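Local coordinates for protein 6-aminohexanoate-dimer hydrolase (PDB 4GB7) that probably hydrolyses the amide bond of 6-aminohexanoate dimers or related small amides, as a serine hydrolase of the beta-lactamase fold, at residues N40-K45 / L53-T58; W47-Y52 / Y199-L204; P195-E200 / L234-E239; Q210-L213 / I217-R220; Y289-D292 / I296-A299. All blocks are in the same frame, centred on the assembly; numbering follows the deposited sequence. Where two conformers were deposited one is given.

Contact 1: residues N40-K45 / L53-T58; sequences NNVTKK and LRWSYT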
# COMPACT_ATOMS: atom_id res chain seq x y z
N ASN A 40 10.52 -19.96 14.86
CA ASN A 40 11.05 -20.14 16.21
C ASN A 40 11.85 -18.97 16.78
O ASN A 40 12.02 -18.86 18.00
CB ASN A 40 11.94 -21.38 16.24
CG ASN A 40 11.20 -22.64 15.83
OD1 ASN A 40 10.00 -22.78 16.08
ND2 ASN A 40 11.92 -23.56 15.20
N ASN A 41 12.36 -18.10 15.90
CA ASN A 41 13.16 -16.96 16.37
C ASN A 41 12.66 -15.59 16.06
O ASN A 41 13.24 -14.61 16.53
CB ASN A 41 14.64 -17.11 16.01
CG ASN A 41 14.90 -17.09 14.52
OD1 ASN A 41 14.17 -16.48 13.77
ND2 ASN A 41 15.99 -17.75 14.09
N VAL A 42 11.56 -15.51 15.31
CA VAL A 42 10.92 -14.23 15.01
C VAL A 42 9.91 -13.92 16.11
O VAL A 42 9.04 -14.75 16.40
CB VAL A 42 10.26 -14.25 13.62
CG1 VAL A 42 9.42 -13.00 13.39
CG2 VAL A 42 11.33 -14.35 12.54
N THR A 43 10.03 -12.74 16.72
CA THR A 43 9.25 -12.39 17.92
C THR A 43 8.53 -11.07 17.69
O THR A 43 8.85 -10.36 16.73
CB THR A 43 10.16 -12.27 19.14
OG1 THR A 43 10.95 -11.07 19.03
CG2 THR A 43 11.09 -13.49 19.25
N LYS A 44 7.59 -10.73 18.56
CA LYS A 44 6.94 -9.43 18.49
C LYS A 44 7.94 -8.31 18.67
O LYS A 44 7.70 -7.19 18.22
CB LYS A 44 5.83 -9.26 19.50
CG LYS A 44 4.67 -10.20 19.30
CD LYS A 44 3.57 -9.87 20.28
CE LYS A 44 2.49 -10.94 20.20
NZ LYS A 44 1.28 -10.63 20.98
N LYS A 45 9.09 -8.60 19.30
CA LYS A 45 10.10 -7.57 19.52
C LYS A 45 10.89 -7.28 18.26
O LYS A 45 11.11 -6.11 17.95
CB LYS A 45 11.05 -7.93 20.69
CG LYS A 45 11.72 -6.72 21.30
CD LYS A 45 12.67 -7.01 22.48
CE LYS A 45 12.12 -8.01 23.50
NZ LYS A 45 12.20 -9.44 23.05
N LEU A 53 12.89 -9.68 9.51
CA LEU A 53 11.89 -9.14 8.59
C LEU A 53 11.85 -9.91 7.24
O LEU A 53 10.83 -10.02 6.61
CB LEU A 53 12.19 -7.66 8.34
CG LEU A 53 11.28 -6.87 7.40
CD1 LEU A 53 9.85 -6.75 7.86
CD2 LEU A 53 11.86 -5.47 7.10
N ARG A 54 12.98 -10.43 6.77
CA ARG A 54 12.94 -11.18 5.53
C ARG A 54 12.02 -12.40 5.61
O ARG A 54 11.46 -12.82 4.61
CB ARG A 54 14.36 -11.58 5.12
CG ARG A 54 15.26 -10.35 5.15
CD ARG A 54 16.17 -10.23 4.03
NE ARG A 54 15.45 -10.19 2.78
CZ ARG A 54 16.08 -10.26 1.63
NH1 ARG A 54 17.39 -10.47 1.63
NH2 ARG A 54 15.41 -10.31 0.51
N TRP A 55 11.87 -12.95 6.82
CA TRP A 55 10.92 -14.02 7.10
C TRP A 55 9.56 -13.48 7.42
O TRP A 55 8.53 -13.96 6.86
CB TRP A 55 11.41 -14.88 8.25
CG TRP A 55 10.57 -16.09 8.44
CD1 TRP A 55 10.70 -17.34 7.84
CD2 TRP A 55 9.41 -16.20 9.30
NE1 TRP A 55 9.69 -18.18 8.23
CE2 TRP A 55 8.89 -17.56 9.11
CE3 TRP A 55 8.76 -15.33 10.17
CZ2 TRP A 55 7.79 -18.03 9.82
CZ3 TRP A 55 7.63 -15.82 10.86
CH2 TRP A 55 7.16 -17.14 10.67
N SER A 56 9.48 -12.59 8.39
CA SER A 56 8.14 -12.13 8.79
C SER A 56 7.31 -11.58 7.61
O SER A 56 6.11 -11.92 7.46
CB SER A 56 8.24 -11.14 9.93
OG SER A 56 8.83 -9.97 9.48
N TYR A 57 7.93 -10.75 6.75
CA TYR A 57 7.22 -10.16 5.61
C TYR A 57 6.98 -11.08 4.43
O TYR A 57 6.43 -10.64 3.42
CB TYR A 57 7.84 -8.79 5.18
CG TYR A 57 6.93 -7.59 5.44
CD1 TYR A 57 6.23 -7.46 6.59
CD2 TYR A 57 6.78 -6.59 4.47
CE1 TYR A 57 5.39 -6.39 6.80
CE2 TYR A 57 5.95 -5.55 4.64
CZ TYR A 57 5.27 -5.41 5.83
OH TYR A 57 4.41 -4.34 5.99
N THR A 58 7.41 -12.34 4.55
CA THR A 58 7.06 -13.40 3.61
C THR A 58 6.21 -14.52 4.25
O THR A 58 5.88 -15.51 3.59
CB THR A 58 8.33 -13.98 2.96
OG1 THR A 58 9.21 -14.44 3.96
CG2 THR A 58 9.06 -12.88 2.10
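Val42 lays its two methyl groups against the indole of Trp55 and the CB of Ser56, and this one valine makes the whole tight part of the contact. CG2 comes nearest, 3.6 Å from Trp55 CE3, reaching the benzo ring obliquely. CG1 also meets Trp55 CE3, at 4.0 Å, and it alone reaches the serine, 4.1 Å from Ser56 CB. Trp55 holds CG anti to its backbone N (chi1 -172°), which brings the six-membered ring to the loop; the indole also stacks with the ring of His59. The serine contributes carbon alone, for its OG is bonded to the backbone O of Trp47.

Away from this apolar patch the contact thins quickly. Val42 and Ser56 are the nearest backbones, yet their CA atoms stay 7.1 Å apart. On one flank Asn40 is exposed and turns from the helix; on the other, Lys44 and the exposed Lys45 run on away from the helix, Lys44 NZ bonded to Asn216 O. Asn41 is occupied with its own loop, bonded to Thr36 and Ser38. The arrangement is plain apolar packing of an N-terminal loop on the short helix 52-56: between these two segments one valine carries it, with Trp47 and Tyr52 also against that side chain.

Contact 2: residues W47-Y52 / Y199-L204; sequences WLDDPY and YEHPAL
His201 and Asp49 reach for each other from opposite directions and join in a hydrogen bond, NE2 of His201 donating to Asp49 OD1 at 2.8 Å. The bond is moderately bent, 149° at the hydrogen, but well placed at both ends: the oxygen lies in the imidazole plane and offers its syn lone pair, on the side of OD2. Carboxylate and ring are nearly coplanar, 28° apart.

The torsions account for this meeting. His201 carries CG anti to its backbone N (chi1 -179°), extending the ring across to the other loop. Asp49 instead sets CG beside its N, opposite the carbonyl carbon, and this brings OD1 in although its CB does not aim at the histidine. A second bond fixes the ring's rotation: His201 ND1 accepts from Ala203 N at 3.0 Å, also near the ring plane, while Pro202 CD lies over one face, toward the rim. With ND1 an acceptor and NE2 a donor, the imidazole is consistent with the neutral tautomer protonated on NE2, its two nitrogens both used.

Beside this polar link is a small apolar one. In the conformer given for Leu48, its CD1 sits 3.8 Å from Leu204 CD2 and almost as close to Leu204 CD1, the two side chains set roughly perpendicular. His201 opens a type I beta turn, closed by Leu204 N on His201 O. The whole is a His-carboxylate pair tying this beta turn to the N-terminal loop, with a leucine pair alongside.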
# COMPACT_ATOMS: atom_id res chain seq x y z
N TRP A 47 10.46 -8.66 14.76
CA TRP A 47 9.99 -9.05 13.46
C TRP A 47 10.24 -8.02 12.38
O TRP A 47 10.28 -8.39 11.21
CB TRP A 47 8.53 -9.44 13.48
CG TRP A 47 7.57 -8.34 13.70
CD1 TRP A 47 7.18 -7.80 14.91
CD2 TRP A 47 6.91 -7.55 12.70
NE1 TRP A 47 6.26 -6.77 14.72
CE2 TRP A 47 6.08 -6.57 13.40
CE3 TRP A 47 6.88 -7.59 11.33
CZ2 TRP A 47 5.29 -5.68 12.72
CZ3 TRP A 47 6.07 -6.68 10.66
CH2 TRP A 47 5.30 -5.74 11.35
N LEU A 48 10.38 -6.76 12.77
CA LEU A 48 10.61 -5.64 11.88
C LEU A 48 12.07 -5.36 11.59
O LEU A 48 12.42 -4.43 10.82
CB LEU A 48 10.03 -4.37 12.48
CG LEU A 48 8.52 -4.33 12.48
CD1 LEU A 48 8.11 -3.06 13.21
CD2 LEU A 48 7.96 -4.38 11.05
N ASP A 49 12.94 -6.13 12.21
CA ASP A 49 14.37 -5.86 12.14
C ASP A 49 15.00 -6.86 11.19
O ASP A 49 14.53 -8.00 11.10
CB ASP A 49 15.02 -6.03 13.51
CG ASP A 49 14.56 -5.04 14.52
OD1 ASP A 49 14.23 -3.88 14.17
OD2 ASP A 49 14.56 -5.44 15.71
N ASP A 50 16.07 -6.44 10.52
CA ASP A 50 16.90 -7.36 9.78
C ASP A 50 17.60 -8.29 10.78
O ASP A 50 18.12 -7.81 11.79
CB ASP A 50 17.97 -6.62 8.96
CG ASP A 50 18.69 -7.53 7.99
OD1 ASP A 50 18.05 -8.03 7.03
OD2 ASP A 50 19.92 -7.75 8.17
N PRO A 51 17.67 -9.61 10.49
CA PRO A 51 17.24 -10.34 9.28
C PRO A 51 15.81 -10.90 9.40
O PRO A 51 15.28 -11.45 8.43
CB PRO A 51 18.20 -11.51 9.25
CG PRO A 51 18.43 -11.83 10.69
CD PRO A 51 18.47 -10.49 11.38
N TYR A 52 15.23 -10.75 10.60
CA TYR A 52 13.92 -11.34 10.92
C TYR A 52 12.85 -10.93 9.94
O TYR A 52 12.01 -11.78 9.54
CB TYR A 52 13.51 -11.05 12.37
CG TYR A 52 14.62 -11.47 13.32
CD1 TYR A 52 15.48 -10.54 13.87
CD2 TYR A 52 14.85 -12.81 13.59
CE1 TYR A 52 16.54 -10.94 14.67
CE2 TYR A 52 15.89 -13.21 14.39
CZ TYR A 52 16.72 -12.27 14.94
OH TYR A 52 17.75 -12.70 15.71
N TYR A 199 6.56 3.46 24.10
CA TYR A 199 7.20 2.60 23.11
C TYR A 199 7.93 3.45 22.10
O TYR A 199 7.41 4.46 21.68
CB TYR A 199 6.18 1.76 22.36
CG TYR A 199 6.85 0.90 21.32
CD1 TYR A 199 7.29 -0.38 21.65
CD2 TYR A 199 7.10 1.37 20.03
CE1 TYR A 199 7.95 -1.17 20.72
CE2 TYR A 199 7.76 0.57 19.08
CZ TYR A 199 8.17 -0.70 19.44
OH TYR A 199 8.83 -1.49 18.54
N GLU A 200 9.15 3.07 21.75
CA GLU A 200 9.77 3.66 20.58
C GLU A 200 10.74 2.69 19.96
O GLU A 200 11.32 1.87 20.67
CB GLU A 200 10.41 5.03 20.88
CG GLU A 200 11.82 5.01 21.33
CD GLU A 200 12.33 6.39 21.79
OE1 GLU A 200 11.95 7.44 21.24
OE2 GLU A 200 13.12 6.38 22.74
N HIS A 201 10.86 2.75 18.65
CA HIS A 201 11.76 1.94 17.88
C HIS A 201 12.42 2.88 16.91
O HIS A 201 11.77 3.75 16.38
CB HIS A 201 10.96 0.88 17.13
CG HIS A 201 11.81 -0.05 16.31
ND1 HIS A 201 12.47 0.36 15.21
CD2 HIS A 201 12.12 -1.39 16.47
CE1 HIS A 201 13.16 -0.67 14.68
NE2 HIS A 201 12.95 -1.74 15.45
N PRO A 202 13.74 2.73 16.67
CA PRO A 202 14.42 3.76 15.88
C PRO A 202 14.02 3.87 14.43
O PRO A 202 14.26 4.89 13.80
CB PRO A 202 15.89 3.36 15.96
CG PRO A 202 15.89 1.95 16.37
CD PRO A 202 14.68 1.72 17.19
N ALA A 203 13.43 2.82 13.89
CA ALA A 203 13.04 2.78 12.48
C ALA A 203 11.52 2.78 12.34
O ALA A 203 11.01 2.32 11.34
CB ALA A 203 13.62 1.54 11.82
N LEU A 204 10.79 3.28 13.34
CA LEU A 204 9.34 3.27 13.25
C LEU A 204 8.74 4.58 13.74
O LEU A 204 8.97 5.02 14.88
CB LEU A 204 8.86 2.12 14.12
CG LEU A 204 7.59 1.35 13.83
CD1 LEU A 204 7.54 0.75 12.42
CD2 LEU A 204 7.42 0.31 14.92

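Contact 3: residues P195-E200 / L234-E239; sequences PTHGYE and LQEAKE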
# COMPACT_ATOMS: atom_id res chain seq x y z
N PRO A 195 -0.40 9.26 21.69
CA PRO A 195 0.60 8.96 22.70
C PRO A 195 1.57 7.90 22.22
O PRO A 195 1.25 7.13 21.33
CB PRO A 195 -0.22 8.40 23.88
CG PRO A 195 -1.63 8.80 23.62
CD PRO A 195 -1.78 9.00 22.15
N THR A 196 2.76 7.87 22.80
CA THR A 196 3.68 6.77 22.56
C THR A 196 3.44 5.57 23.48
O THR A 196 3.82 4.46 23.13
CB THR A 196 5.14 7.20 22.71
OG1 THR A 196 5.42 7.54 24.08
CG2 THR A 196 5.49 8.36 21.78
N HIS A 197 2.84 5.77 24.66
CA HIS A 197 2.71 4.69 25.67
C HIS A 197 4.05 4.08 26.00
O HIS A 197 4.17 2.89 26.30
CB HIS A 197 1.69 3.65 25.21
CG HIS A 197 0.34 4.25 24.97
ND1 HIS A 197 -0.43 4.70 25.97
CD2 HIS A 197 -0.34 4.53 23.79
CE1 HIS A 197 -1.55 5.26 25.47
NE2 HIS A 197 -1.51 5.13 24.13
N GLY A 198 5.09 4.89 25.92
CA GLY A 198 6.41 4.49 26.26
C GLY A 198 7.15 3.65 25.26
O GLY A 198 8.31 3.24 25.50
N TYR A 199 6.56 3.46 24.10
CA TYR A 199 7.20 2.60 23.11
C TYR A 199 7.93 3.45 22.10
O TYR A 199 7.41 4.46 21.68
CB TYR A 199 6.18 1.76 22.36
CG TYR A 199 6.85 0.90 21.32
CD1 TYR A 199 7.29 -0.38 21.65
CD2 TYR A 199 7.10 1.37 20.03
CE1 TYR A 199 7.95 -1.17 20.72
CE2 TYR A 199 7.76 0.57 19.08
CZ TYR A 199 8.17 -0.70 19.44
OH TYR A 199 8.83 -1.49 18.54
N GLU A 200 9.15 3.07 21.75
CA GLU A 200 9.77 3.66 20.58
C GLU A 200 10.74 2.69 19.96
O GLU A 200 11.32 1.87 20.67
CB GLU A 200 10.41 5.03 20.88
CG GLU A 200 11.82 5.01 21.33
CD GLU A 200 12.33 6.39 21.79
OE1 GLU A 200 11.95 7.44 21.24
OE2 GLU A 200 13.12 6.38 22.74
N LEU A 234 -7.76 5.15 17.30
CA LEU A 234 -8.44 6.27 16.67
C LEU A 234 -9.04 7.18 17.73
O LEU A 234 -9.05 8.39 17.55
CB LEU A 234 -9.52 5.77 15.73
CG LEU A 234 -9.02 4.91 14.56
CD1 LEU A 234 -10.21 4.45 13.71
CD2 LEU A 234 -7.90 5.56 13.73
N GLN A 235 -9.46 6.59 18.86
CA GLN A 235 -10.09 7.33 19.94
C GLN A 235 -9.05 8.13 20.74
O GLN A 235 -9.40 9.11 21.41
CB GLN A 235 -10.86 6.39 20.89
CG GLN A 235 -12.10 5.72 20.34
CD GLN A 235 -13.22 6.66 20.02
OE1 GLN A 235 -13.08 7.89 20.15
NE2 GLN A 235 -14.35 6.10 19.55
N GLU A 236 -7.79 7.71 20.65
CA GLU A 236 -6.69 8.42 21.31
C GLU A 236 -6.13 9.62 20.50
O GLU A 236 -5.25 10.34 21.00
CB GLU A 236 -5.51 7.45 21.58
CG GLU A 236 -5.78 6.42 22.66
CD GLU A 236 -4.51 5.81 23.21
OE1 GLU A 236 -3.43 5.96 22.59
OE2 GLU A 236 -4.60 5.16 24.26
N ALA A 237 -6.61 9.82 19.27
CA ALA A 237 -6.10 10.86 18.37
C ALA A 237 -6.24 12.23 18.98
O ALA A 237 -7.31 12.56 19.54
CB ALA A 237 -6.81 10.83 17.02
N LYS A 238 -5.17 13.00 18.88
CA LYS A 238 -5.15 14.39 19.30
C LYS A 238 -4.86 15.26 18.08
O LYS A 238 -3.82 15.10 17.39
CB LYS A 238 -4.11 14.64 20.38
CG LYS A 238 -4.11 16.05 20.91
CD LYS A 238 -2.86 16.39 21.72
CE LYS A 238 -2.50 17.87 21.56
NZ LYS A 238 -2.24 18.25 20.14
N GLU A 239 -5.76 16.20 17.81
CA GLU A 239 -5.64 17.06 16.62
C GLU A 239 -4.47 18.08 16.78
O GLU A 239 -4.34 18.74 17.82
CB GLU A 239 -6.96 17.80 16.41
CG GLU A 239 -6.98 18.64 15.14
CD GLU A 239 -8.29 19.35 14.91
OE1 GLU A 239 -9.31 18.66 14.73
OE2 GLU A 239 -8.28 20.61 14.86
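His197 and Glu236 both set CG beside the backbone N, opposite the carbonyl carbon (chi1 -59° in the histidine), and the glutamate then runs out extended to meet the imidazole. Its carboxylate arrives at the ring's edge: His197 NE2 donates to Glu236 OE1 over 2.6 Å in an almost straight bond, 175° at the hydrogen. OE1 lies in the ring plane and accepts the bond with its syn lone pair, although the two planes are turned 38° apart. The second oxygen also stays near, with OE2 3.1 Å from His197 NE2.

Pro195 lines one side of the pair, its CD 3.5 Å from Glu236 OE1 and its CB over one face of the imidazole, toward the rim. Asp225 OD1 bonds ND1, so the histidine stands between two carboxylates; such a setting would probably favour a protonated, positively charged ring. His197 itself occupies a type I' beta turn, Thr196 to Tyr199, where an ST turn adds Gly198 N bonded to Thr196 OG1.

The contact lies at the surface, joining the loop after strand 191-193 to the link between helix 230-235 and strand 238-241. Those two strands pair antiparallel close by, and helix 206-214 packs against the turn through Gln210.

Contact 4: residues Q210-L213 / I217-R220; sequences QLYL and ILPR
Arg220 and Leu213 form the polar centre of the contact, the guanidinium gripping one backbone oxygen side-on with two nitrogens. Arg220 NH2 lies 2.9 Å from Leu213 O and in the carbonyl plane; Arg220 NE lies 3.1 Å from the same Leu213 O, tilted out of that plane. The oxygen in turn stands at the guanidinium edge. An arginine chain extended from CG to NE (chi2 165°, chi3 174°) carries the group back to the last turn of the helix, so a carbonyl near its C-terminal end is met by two N-H groups. The guanidinium has other partners too: NH1 forms a salt bridge with Glu293, and NH2 also reaches Met228 O.

A single backbone bond joins the segments, Ile217 N to Tyr212 O at 3.0 Å, nearly straight at 172°. It pins the start of the loop to the helix's last turn.

Among the apolar contacts, Tyr212 CB is hemmed in by two residues, with Leu218 CD1 3.6 Å from it and Ile217 CG1 3.8 Å from it. Leu218 CD1 lies near the plane of the phenol ring, at its edge, whereas Ile217 CD1 approaches the ring obliquely. Leu213 and Leu218 cross at about a right angle, Leu213 CD2 resting 3.8 Å from Leu218 CB.

Of a different kind is a close methyl-carbonyl approach, Leu213 CD2 to Pro219 O at 3.4 Å.

Thus the loop leaving helix 206-214 folds back over its C-terminal turn. Trp47 meets Tyr212 edge-to-face from the N-terminal region, and Leu211 packs on helices 230-235 and 251-265.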
# COMPACT_ATOMS: atom_id res chain seq x y z
N GLN A 210 1.96 2.63 16.95
CA GLN A 210 0.65 2.58 17.61
C GLN A 210 -0.31 1.61 16.95
O GLN A 210 -1.06 0.89 17.63
CB GLN A 210 0.00 3.95 17.75
CG GLN A 210 0.76 4.89 18.70
CD GLN A 210 1.08 4.26 20.04
OE1 GLN A 210 0.18 3.81 20.74
NE2 GLN A 210 2.38 4.21 20.40
N LEU A 211 -0.27 1.55 15.62
CA LEU A 211 -1.15 0.61 14.91
C LEU A 211 -0.74 -0.80 15.23
O LEU A 211 -1.57 -1.65 15.49
CB LEU A 211 -1.06 0.86 13.40
CG LEU A 211 -1.85 -0.10 12.49
CD1 LEU A 211 -3.33 0.24 12.60
CD2 LEU A 211 -1.34 -0.02 11.04
N TYR A 212 0.57 -1.05 15.26
CA TYR A 212 1.03 -2.38 15.60
C TYR A 212 0.78 -2.75 17.09
O TYR A 212 0.41 -3.87 17.36
CB TYR A 212 2.49 -2.55 15.24
CG TYR A 212 2.81 -2.36 13.76
CD1 TYR A 212 1.87 -2.62 12.77
CD2 TYR A 212 4.08 -2.03 13.35
CE1 TYR A 212 2.17 -2.47 11.43
CE2 TYR A 212 4.38 -1.84 12.01
CZ TYR A 212 3.45 -2.09 11.05
OH TYR A 212 3.78 -1.92 9.73
N LEU A 213 0.96 -1.82 18.03
CA LEU A 213 0.62 -2.06 19.43
C LEU A 213 -0.89 -2.32 19.56
O LEU A 213 -1.31 -3.26 20.22
CB LEU A 213 1.02 -0.88 20.29
CG LEU A 213 2.54 -0.79 20.54
CD1 LEU A 213 2.89 0.66 20.90
CD2 LEU A 213 3.00 -1.80 21.59
N ILE A 217 0.87 -6.75 17.85
CA ILE A 217 1.99 -7.38 17.13
C ILE A 217 3.32 -6.68 17.42
O ILE A 217 4.33 -6.98 16.79
CB ILE A 217 1.73 -7.53 15.60
CG1 ILE A 217 1.67 -6.19 14.86
CG2 ILE A 217 0.47 -8.33 15.33
CD1 ILE A 217 1.61 -6.35 13.34
N LEU A 218 3.29 -5.72 18.35
CA LEU A 218 4.50 -5.28 19.07
C LEU A 218 4.30 -5.57 20.55
O LEU A 218 3.17 -5.77 21.00
CB LEU A 218 4.80 -3.81 18.86
CG LEU A 218 5.34 -3.43 17.47
CD1 LEU A 218 5.40 -1.93 17.30
CD2 LEU A 218 6.70 -4.10 17.26
N PRO A 219 5.39 -5.62 21.33
CA PRO A 219 5.25 -6.06 22.73
C PRO A 219 4.54 -5.03 23.59
O PRO A 219 4.89 -3.83 23.55
CB PRO A 219 6.69 -6.20 23.19
CG PRO A 219 7.46 -6.37 21.94
CD PRO A 219 6.80 -5.47 20.97
N ARG A 220 3.57 -5.49 24.38
CA ARG A 220 2.90 -4.60 25.32
C ARG A 220 3.53 -4.86 26.68
O ARG A 220 3.42 -5.96 27.20
CB ARG A 220 1.41 -4.85 25.36
CG ARG A 220 0.65 -4.56 24.08
CD ARG A 220 -0.75 -5.17 24.08
NE ARG A 220 -1.55 -4.77 22.90
CZ ARG A 220 -2.75 -5.26 22.60
NH1 ARG A 220 -3.31 -6.18 23.40
NH2 ARG A 220 -3.41 -4.81 21.52

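Contact 5: residues Y289-D292 / I296-A299; sequences YVTD and IEQA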
# COMPACT_ATOMS: atom_id res chain seq x y z
N TYR A 289 -5.59 -10.03 5.10
CA TYR A 289 -5.26 -8.92 5.96
C TYR A 289 -4.85 -9.39 7.35
O TYR A 289 -5.55 -10.19 7.96
CB TYR A 289 -6.47 -8.02 6.23
CG TYR A 289 -6.76 -6.97 5.19
CD1 TYR A 289 -6.08 -5.74 5.19
CD2 TYR A 289 -7.74 -7.18 4.22
CE1 TYR A 289 -6.36 -4.76 4.25
CE2 TYR A 289 -8.03 -6.20 3.29
CZ TYR A 289 -7.37 -5.00 3.31
OH TYR A 289 -7.71 -4.08 2.32
N VAL A 290 -3.73 -8.85 7.83
CA VAL A 290 -3.43 -8.92 9.25
C VAL A 290 -4.51 -8.14 9.99
O VAL A 290 -4.95 -7.07 9.55
CB VAL A 290 -2.03 -8.38 9.54
CG1 VAL A 290 -1.81 -8.15 11.02
CG2 VAL A 290 -1.00 -9.33 8.89
N THR A 291 -4.89 -8.66 11.15
CA THR A 291 -5.94 -8.01 11.96
C THR A 291 -5.48 -7.74 13.40
O THR A 291 -4.51 -8.30 13.87
CB THR A 291 -7.23 -8.86 12.02
OG1 THR A 291 -7.05 -9.99 12.91
CG2 THR A 291 -7.67 -9.34 10.62
N ASP A 292 -6.26 -6.94 14.13
CA ASP A 292 -6.17 -6.87 15.58
C ASP A 292 -6.88 -8.08 16.21
O ASP A 292 -7.40 -8.97 15.51
CB ASP A 292 -6.65 -5.47 16.10
CG ASP A 292 -8.12 -5.25 16.00
OD1 ASP A 292 -8.86 -6.22 15.88
OD2 ASP A 292 -8.53 -4.04 16.10
N ILE A 296 -10.51 -7.08 13.35
CA ILE A 296 -10.56 -5.88 12.52
C ILE A 296 -9.25 -5.75 11.77
O ILE A 296 -8.17 -5.73 12.37
CB ILE A 296 -10.84 -4.61 13.35
CG1 ILE A 296 -12.24 -4.65 13.98
CG2 ILE A 296 -10.67 -3.35 12.53
CD1 ILE A 296 -13.39 -4.79 13.02
N GLU A 297 -9.35 -5.59 10.44
CA GLU A 297 -8.17 -5.56 9.60
C GLU A 297 -7.38 -4.25 9.78
O GLU A 297 -7.96 -3.21 10.00
CB GLU A 297 -8.53 -5.67 8.11
CG GLU A 297 -9.35 -6.89 7.72
CD GLU A 297 -10.84 -6.74 7.82
OE1 GLU A 297 -11.33 -5.75 8.42
OE2 GLU A 297 -11.52 -7.71 7.37
N GLN A 298 -6.05 -4.34 9.70
CA GLN A 298 -5.20 -3.17 9.48
C GLN A 298 -5.40 -2.72 8.05
O GLN A 298 -4.65 -3.14 7.18
CB GLN A 298 -3.71 -3.52 9.62
CG GLN A 298 -3.30 -3.91 11.00
CD GLN A 298 -1.86 -4.34 11.04
OE1 GLN A 298 -1.21 -4.48 10.00
NE2 GLN A 298 -1.36 -4.58 12.23
N ALA A 299 -6.38 -1.86 7.82
CA ALA A 299 -6.64 -1.34 6.50
C ALA A 299 -5.47 -0.56 5.91
O ALA A 299 -5.32 -0.45 4.68
CB ALA A 299 -7.90 -0.44 6.54
O HOH W 1 -6.93 -1.46 2.77
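Two backbone bonds cross the contact, Gln298 N to Val290 O and Asp292 N to Ile296 O, each 2.9 Å. Together they flank the single bridge between Thr291 and Glu297. A third bond uses a side chain: Ile296 N donates to Asp292 OD1 at 3.1 Å, meeting that oxygen from above the carboxylate plane. Asp292 can do this because CG sits between its N and carbonyl carbon (chi1 72°), folding the carboxylate alongside Ile296. OD1 is also bonded to Thr294 OG1, and OD2 accepts from Ile230 N. Thr291 OG1 donates to Asp292 O.

Both oxygens of the buried glutamate have partners. Glu297 OE1 has a salt bridge with Arg262; OE2 accepts from Asn67 ND2 and Ala270 N. Glu297 CG packs 3.4 Å from Tyr289 CB, the two side chains running transverse to each other. Tyr289 OH donates to a water at 2.8 Å, which itself donates to Ala299 O at 2.7 Å, bridging strand and loop. Ala299 N is bonded to Glu255 OE1. Gln298, extended alongside Val290, bonds Ser215 OG through NE2.

The contact closes a tight connection leaving strand 287-290, whose sheet partners are 66-69 and 303-305. Helix 251-265 lies against Ile296, Gln298 and Ala299, while helix 269-278 packs on Tyr289 and Ala299.

How the contacts relate
Contacts 1 and 2 interleave along the chain and touch, their centres about 10 Å apart, and contact 2 fastens the N-terminal region to the loop before helix 206-214. Contacts 2 and 3 overlap at Tyr199 and Glu200. Contact 4 is nested within the loop closed by contact 3, and Gln210 of helix 206-214 meets the turn of contact 3 directly. Contact 4 is also the hub: it touches all the others, reaching contact 5 through Gln298 against Ile217 and Tyr212. Contact 5 comes last and lies closest to the chain's centre, at the end of strand 287-290 of the four-stranded sheet. Contact 2, and the touches of contacts 1 and 2 with contact 4, link the N-terminal segment to the beta-lactamase-like body; contacts 3 and 5 join parts within it.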